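Local coordinates for protein 1,3-alpha-isomaltosidase (Kribbella flavida DSM 17836, PDB 5X3I) that hydrolyses the alpha-1,3-glucosidic linkages of a cyclic tetrasaccharide derived from starch, releasing isomaltose inside the cell, at residues Thr641-Ala644 and Ala645-Ile648; Arg656-Phe659 and Phe660-Asn664. The protein carries 1 engineered substitution. All blocks are in the same frame, centred on the assembly; numbering follows the deposited sequence.

Interaction 1: residues Thr641-Ala644 and Ala645-Ile648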
ATOM      1  N   THR A 641      17.406  15.118  -7.442  1.00 16.84           N
ATOM      2  CA  THR A 641      18.321  14.793  -6.365  1.00 15.61           C
ATOM      3  C   THR A 641      18.457  15.962  -5.382  1.00 18.24           C
ATOM      4  O   THR A 641      18.405  15.778  -4.173  1.00 13.51           O
ATOM      5  CB  THR A 641      19.731  14.408  -6.915  1.00 15.60           C
ATOM      6  OG1 THR A 641      19.621  13.276  -7.790  1.00 15.23           O
ATOM      7  CG2 THR A 641      20.663  14.081  -5.790  1.00 15.57           C
ATOM      8  N   GLU A 642      18.641  17.167  -5.905  1.00 16.10           N
ATOM      9  CA  GLU A 642      18.757  18.320  -5.035  1.00 17.68           C
ATOM     10  C   GLU A 642      17.447  18.570  -4.293  1.00 16.24           C
ATOM     11  O   GLU A 642      17.448  18.820  -3.106  1.00 17.64           O
ATOM     12  CB  GLU A 642      19.145  19.571  -5.815  1.00 16.64           C
ATOM     13  CG  GLU A 642      19.380  20.743  -4.909  1.00 17.19           C
ATOM     14  CD  GLU A 642      20.007  21.916  -5.620  1.00 14.93           C
ATOM     15  OE1 GLU A 642      19.383  22.471  -6.535  1.00 16.54           O
ATOM     16  OE2 GLU A 642      21.128  22.273  -5.255  1.00 18.34           O
ATOM     17  N   GLN A 643      16.340  18.502  -5.018  1.00 16.33           N
ATOM     18  CA  GLN A 643      15.026  18.753  -4.434  1.00 17.14           C
ATOM     19  C   GLN A 643      14.651  17.694  -3.386  1.00 19.52           C
ATOM     20  O   GLN A 643      14.066  18.028  -2.355  1.00 17.69           O
ATOM     21  CB  GLN A 643      13.970  18.823  -5.534  1.00 13.89           C
ATOM     22  CG  GLN A 643      14.090  20.067  -6.398  1.00 17.41           C
ATOM     23  CD  GLN A 643      14.025  21.360  -5.583  1.00 18.40           C
ATOM     24  OE1 GLN A 643      13.231  21.485  -4.649  1.00 20.51           O
ATOM     25  NE2 GLN A 643      14.871  22.319  -5.927  1.00 17.33           N
ATOM     26  N   ALA A 644      15.013  16.437  -3.637  1.00 16.12           N
ATOM     27  CA  ALA A 644      14.776  15.371  -2.664  1.00 17.50           C
ATOM     28  C   ALA A 644      15.527  15.651  -1.375  1.00 17.50           C
ATOM     29  O   ALA A 644      15.011  15.427  -0.277  1.00 17.69           O
ATOM     30  CB  ALA A 644      15.185  14.015  -3.221  1.00 15.30           C
ATOM     31  N   ALA A 645      16.753  16.140  -1.514  1.00 16.58           N
ATOM     32  CA  ALA A 645      17.539  16.487  -0.356  1.00 15.08           C
ATOM     33  C   ALA A 645      16.876  17.634   0.426  1.00 16.26           C
ATOM     34  O   ALA A 645      16.887  17.632   1.645  1.00 17.29           O
ATOM     35  CB  ALA A 645      18.955  16.860  -0.765  1.00 16.88           C
ATOM     36  N   ARG A 646      16.311  18.608  -0.275  1.00 16.32           N
ATOM     37  CA  ARG A 646      15.639  19.726   0.394  1.00 18.52           C
ATOM     38  C   ARG A 646      14.371  19.240   1.115  1.00 19.10           C
ATOM     39  O   ARG A 646      14.098  19.627   2.250  1.00 19.21           O
ATOM     40  CB  ARG A 646      15.303  20.835  -0.606  1.00 18.72           C
ATOM     41  CG  ARG A 646      16.529  21.608  -1.095  1.00 19.51           C
ATOM     42  CD  ARG A 646      16.162  22.848  -1.902  1.00 22.69           C
ATOM     43  NE  ARG A 646      15.151  23.659  -1.232  1.00 30.17           N
ATOM     44  CZ  ARG A 646      15.403  24.583  -0.306  1.00 34.39           C
ATOM     45  NH1 ARG A 646      16.649  24.836   0.074  1.00 31.92           N
ATOM     46  NH2 ARG A 646      14.399  25.258   0.247  1.00 33.84           N
ATOM     47  N   THR A 647      13.625  18.370   0.446  1.00 16.90           N
ATOM     48  CA  THR A 647      12.435  17.776   1.027  1.00 17.73           C
ATOM     49  C   THR A 647      12.761  17.050   2.320  1.00 18.06           C
ATOM     50  O   THR A 647      12.043  17.170   3.303  1.00 18.43           O
ATOM     51  CB  THR A 647      11.758  16.826   0.041  1.00 15.00           C
ATOM     52  OG1 THR A 647      11.123  17.599  -0.976  1.00 14.14           O
ATOM     53  CG2 THR A 647      10.704  15.947   0.743  1.00 15.89           C
ATOM     54  N   ILE A 648      13.870  16.336   2.336  1.00 16.93           N
ATOM     55  CA  ILE A 648      14.250  15.593   3.522  1.00 14.86           C
ATOM     56  C   ILE A 648      14.736  16.540   4.621  1.00 22.04           C
ATOM     57  O   ILE A 648      14.519  16.292   5.810  1.00 22.68           O
ATOM     58  CB  ILE A 648      15.313  14.551   3.182  1.00 16.50           C
ATOM     59  CG1 ILE A 648      14.635  13.349   2.510  1.00 19.13           C
ATOM     60  CG2 ILE A 648      16.087  14.111   4.419  1.00 17.47           C
ATOM     61  CD1 ILE A 648      15.579  12.461   1.726  1.00 16.64           C
TER
HETATM   62  O   HOH W   1      11.840  20.052  -2.571  1.00 15.71           O

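Interaction 2: residues Arg656-Phe659 and Phe660-Asn664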
ATOM      1  N   ARG A 656       4.305  18.014  -4.510  1.00 20.34           N
ATOM      2  CA  ARG A 656       3.832  18.957  -3.499  1.00 17.75           C
ATOM      3  C   ARG A 656       2.521  19.635  -3.844  1.00 18.26           C
ATOM      4  O   ARG A 656       2.477  20.478  -4.743  1.00 20.58           O
ATOM      5  CB  ARG A 656       4.905  20.023  -3.231  1.00 19.14           C
ATOM      6  CG  ARG A 656       4.598  20.958  -2.057  1.00 18.42           C
ATOM      7  CD  ARG A 656       5.627  22.079  -1.961  1.00 19.30           C
ATOM      8  NE  ARG A 656       6.993  21.568  -1.970  1.00 18.59           N
ATOM      9  CZ  ARG A 656       8.077  22.331  -2.080  1.00 19.39           C
ATOM     10  NH1 ARG A 656       7.961  23.647  -2.186  1.00 21.14           N
ATOM     11  NH2 ARG A 656       9.282  21.778  -2.087  1.00 18.82           N
ATOM     12  N   PRO A 657       1.450  19.280  -3.116  1.00 16.84           N
ATOM     13  CA  PRO A 657       0.182  20.003  -3.230  1.00 18.00           C
ATOM     14  C   PRO A 657       0.413  21.492  -3.003  1.00 17.78           C
ATOM     15  O   PRO A 657       1.260  21.859  -2.204  1.00 18.64           O
ATOM     16  CB  PRO A 657      -0.673  19.395  -2.111  1.00 17.01           C
ATOM     17  CG  PRO A 657      -0.117  18.045  -1.904  1.00 14.74           C
ATOM     18  CD  PRO A 657       1.366  18.183  -2.138  1.00 15.82           C
ATOM     19  N   LEU A 658      -0.321  22.334  -3.707  1.00 19.55           N
ATOM     20  CA  LEU A 658      -0.092  23.767  -3.627  1.00 21.77           C
ATOM     21  C   LEU A 658      -0.379  24.372  -2.250  1.00 22.08           C
ATOM     22  O   LEU A 658       0.069  25.476  -1.966  1.00 25.55           O
ATOM     23  CB  LEU A 658      -0.917  24.493  -4.687  1.00 20.68           C
ATOM     24  CG  LEU A 658      -0.252  24.666  -6.054  1.00 23.96           C
ATOM     25  CD1 LEU A 658      -0.084  23.335  -6.744  1.00 21.83           C
ATOM     26  CD2 LEU A 658      -1.059  25.609  -6.924  1.00 21.43           C
ATOM     27  N   PHE A 659      -1.092  23.659  -1.381  1.00 23.68           N
ATOM     28  CA  PHE A 659      -1.449  24.261  -0.096  1.00 21.12           C
ATOM     29  C   PHE A 659      -0.242  24.401   0.829  1.00 23.03           C
ATOM     30  O   PHE A 659      -0.297  25.129   1.810  1.00 24.13           O
ATOM     31  CB  PHE A 659      -2.588  23.487   0.590  1.00 20.20           C
ATOM     32  CG  PHE A 659      -2.184  22.178   1.228  1.00 20.56           C
ATOM     33  CD1 PHE A 659      -1.688  22.136   2.516  1.00 20.23           C
ATOM     34  CD2 PHE A 659      -2.380  20.985   0.563  1.00 19.33           C
ATOM     35  CE1 PHE A 659      -1.344  20.937   3.105  1.00 20.37           C
ATOM     36  CE2 PHE A 659      -2.039  19.785   1.152  1.00 18.33           C
ATOM     37  CZ  PHE A 659      -1.525  19.762   2.423  1.00 16.84           C
ATOM     38  N   PHE A 660       0.862  23.737   0.501  1.00 23.15           N
ATOM     39  CA  PHE A 660       2.064  23.865   1.317  1.00 20.66           C
ATOM     40  C   PHE A 660       2.683  25.244   1.192  1.00 22.63           C
ATOM     41  O   PHE A 660       3.083  25.851   2.181  1.00 23.42           O
ATOM     42  CB  PHE A 660       3.102  22.799   0.940  1.00 19.59           C
ATOM     43  CG  PHE A 660       2.849  21.469   1.584  1.00 19.14           C
ATOM     44  CD1 PHE A 660       3.439  21.151   2.787  1.00 15.55           C
ATOM     45  CD2 PHE A 660       1.993  20.560   1.002  1.00 17.39           C
ATOM     46  CE1 PHE A 660       3.194  19.941   3.387  1.00 17.72           C
ATOM     47  CE2 PHE A 660       1.738  19.346   1.599  1.00 16.60           C
ATOM     48  CZ  PHE A 660       2.340  19.033   2.790  1.00 15.89           C
ATOM     49  N   ASP A 661       2.730  25.765  -0.018  1.00 25.19           N
ATOM     50  CA  ASP A 661       3.313  27.065  -0.251  1.00 26.44           C
ATOM     51  C   ASP A 661       2.275  28.178  -0.357  1.00 27.10           C
ATOM     52  O   ASP A 661       2.612  29.309  -0.297  1.00 28.03           O
ATOM     53  CB  ASP A 661       4.191  27.066  -1.496  1.00 25.56           C
ATOM     54  CG  ASP A 661       5.366  26.112  -1.394  1.00 25.00           C
ATOM     55  OD1 ASP A 661       6.029  26.100  -0.395  1.00 23.40           O
ATOM     56  OD2 ASP A 661       5.581  25.381  -2.329  1.00 26.90           O
ATOM     57  N   HIS A 662       1.026  27.832  -0.560  1.00 24.50           N
ATOM     58  CA  HIS A 662      -0.004  28.816  -0.770  1.00 27.58           C
ATOM     59  C   HIS A 662      -1.261  28.553   0.058  1.00 29.98           C
ATOM     60  O   HIS A 662      -2.347  28.536  -0.458  1.00 34.98           O
ATOM     61  CB  HIS A 662      -0.344  28.861  -2.237  1.00 26.62           C
ATOM     62  CG  HIS A 662       0.841  29.003  -3.130  1.00 31.46           C
ATOM     63  ND1 HIS A 662       1.439  30.208  -3.383  1.00 30.88           N
ATOM     64  CD2 HIS A 662       1.534  28.088  -3.838  1.00 30.09           C
ATOM     65  CE1 HIS A 662       2.465  30.025  -4.186  1.00 31.62           C
ATOM     66  NE2 HIS A 662       2.539  28.751  -4.481  1.00 30.98           N
ATOM     67  N   GLU A 663      -1.098  28.357   1.344  1.00 31.10           N
ATOM     68  CA  GLU A 663      -2.205  27.934   2.164  1.00 37.51           C
ATOM     69  C   GLU A 663      -3.451  28.866   2.066  1.00 41.89           C
ATOM     70  O   GLU A 663      -4.554  28.370   2.116  1.00 39.84           O
ATOM     71  CB  GLU A 663      -1.753  27.692   3.594  1.00 35.40           C
ATOM     72  CG  GLU A 663      -0.983  28.841   4.162  1.00 38.33           C
ATOM     73  CD  GLU A 663      -0.410  28.551   5.499  1.00 42.11           C
ATOM     74  OE1 GLU A 663       0.758  28.858   5.667  1.00 40.40           O
ATOM     75  OE2 GLU A 663      -1.134  28.044   6.365  1.00 42.94           O
ATOM     76  N   ASN A 664      -3.242  30.175   1.843  1.00 40.00           N
ATOM     77  CA  ASN A 664      -4.286  31.186   1.891  1.00 44.26           C
ATOM     78  C   ASN A 664      -4.894  31.521   0.541  1.00 39.69           C
ATOM     79  O   ASN A 664      -5.717  32.427   0.435  1.00 46.10           O
ATOM     80  CB  ASN A 664      -3.746  32.459   2.541  1.00 45.35           C
ATOM     81  CG  ASN A 664      -3.336  32.239   3.981  1.00 50.18           C
ATOM     82  OD1 ASN A 664      -4.009  31.524   4.724  1.00 53.84           O
ATOM     83  ND2 ASN A 664      -2.220  32.836   4.380  1.00 54.91           N
TER
HETATM   84  O   HOH W   2       2.944  24.243  -2.276  1.00 27.86           O

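Interaction 1: residues Thr641-Ala644 and Ala645-Ile648
Gln643 and Thr647 sit one turn apart on the same flank of helix 622-650, and a water joins their side chains. Gln643 is folded back on itself (chi1 -70°, chi2 -57°), which carries its amide oxygen along the helix toward the next turn. Water 1 donates to Gln643 OE1 at 2.9 Å. It also donates to Thr647 OG1, 3.0 Å from the water oxygen. Thr647 OG1 stands beside its own backbone N and lies 3.3 Å from Gln643 O. Both oxygens have second partners: OE1 accepts from Asp679 N, and OG1 is hydrogen-bonded to Arg652 O.

Arg646 leaves the helix next to Gln643. Gln643 OE1 lies at the edge of the guanidinium, near its plane, and 4.2 Å from Arg646 CD. The Arg646 chain bends at chi3 (48°), and its NE forms a salt bridge with Asp679 OD2. Glu642 is not the mate of this charge, since its OE1 stays 6.9 Å from Arg646 NE. Nearer the backbone, Arg646 CG rests 3.6 Å from Glu642 O.

On another side of the helix, Ile648 leans back over the preceding turn. Its CG1 lies 3.5 Å from Ala644 O, while the buried Ala644 packs on Phe299.

Four backbone bonds hold the turn, from Ala645, Arg646, Thr647 and Ile648 N to the carbonyls four residues earlier. The shortest joins Thr647 N to Gln643 O at 2.9 Å. This is the i to i+4 pattern of a regular alpha-helix, here near the end of the long helix that leads from the family 31 TIM barrel to the C-terminal beta domain.

Interaction 2: residues Arg656-Phe659 and Phe660-Asn664
Arg656 starts with CG anti to its own N (chi1 -172°) and bends at chi3, which brings NH1 to Asp661. Phe659 has CG between its own N and carbonyl carbon (chi1 76°), and this places its ring alongside that of Phe660. The two rings form an offset stack, with centroids 4.5 Å apart and planes at 30°. The tilt brings Phe659 CZ to 3.4 Å from Phe660 CE2. Pro657 lies beside Phe660, its CD 3.9 Å from Phe660 CE2. The rings of Phe659 and Phe660 also both meet His228 edge-to-face.

Arg656 NH1 bonds to Asp661 OD2 at 2.9 Å in a salt bridge. The oxygen lies in the guanidinium plane and uses its syn lone pair, but the carboxylate plane is turned steeply to that of the guanidinium. Arg656 NH2 forms a second salt bridge, with Asp679 OD1. The aliphatic part of Arg656 touches Phe660, with CG 3.8 Å from Phe660 CB. Water 2 accepts from Asp661 N at 2.7 Å and donates to Pro657 O. His662 N bonds to Leu658 O at 2.9 Å.

Asp661 OD1 pairs with Arg652, so the carboxylate bridges two arginines. A leucine in place of Arg656 would probably leave Asp661 OD2 without its charged mate and take one salt bridge from Asp679. The negative charge of Asp661 probably offsets the closeness of the two guanidinium groups.

How the interactions relate
The two contacts follow one another along the chain and neither nest nor cross. Interaction 1 is a turn of helix 622-650 and closes no loop. The chain then leaves the helix and enters strand 655-656, an outer strand of the C-terminal beta domain. Interaction 2 starts on the last residue of this strand and closes the turn that follows. The centres of interactions 1 and 2 are about 18 Å apart; their nearest atoms are about 5 Å apart, so the two do not touch. Asp679 and Arg652 link them, because each has partners in both. Through Asp679 the side chains of interaction 1 join the helix to the beta domain. Interaction 2 packs that domain against helices 541-556 and 277-288.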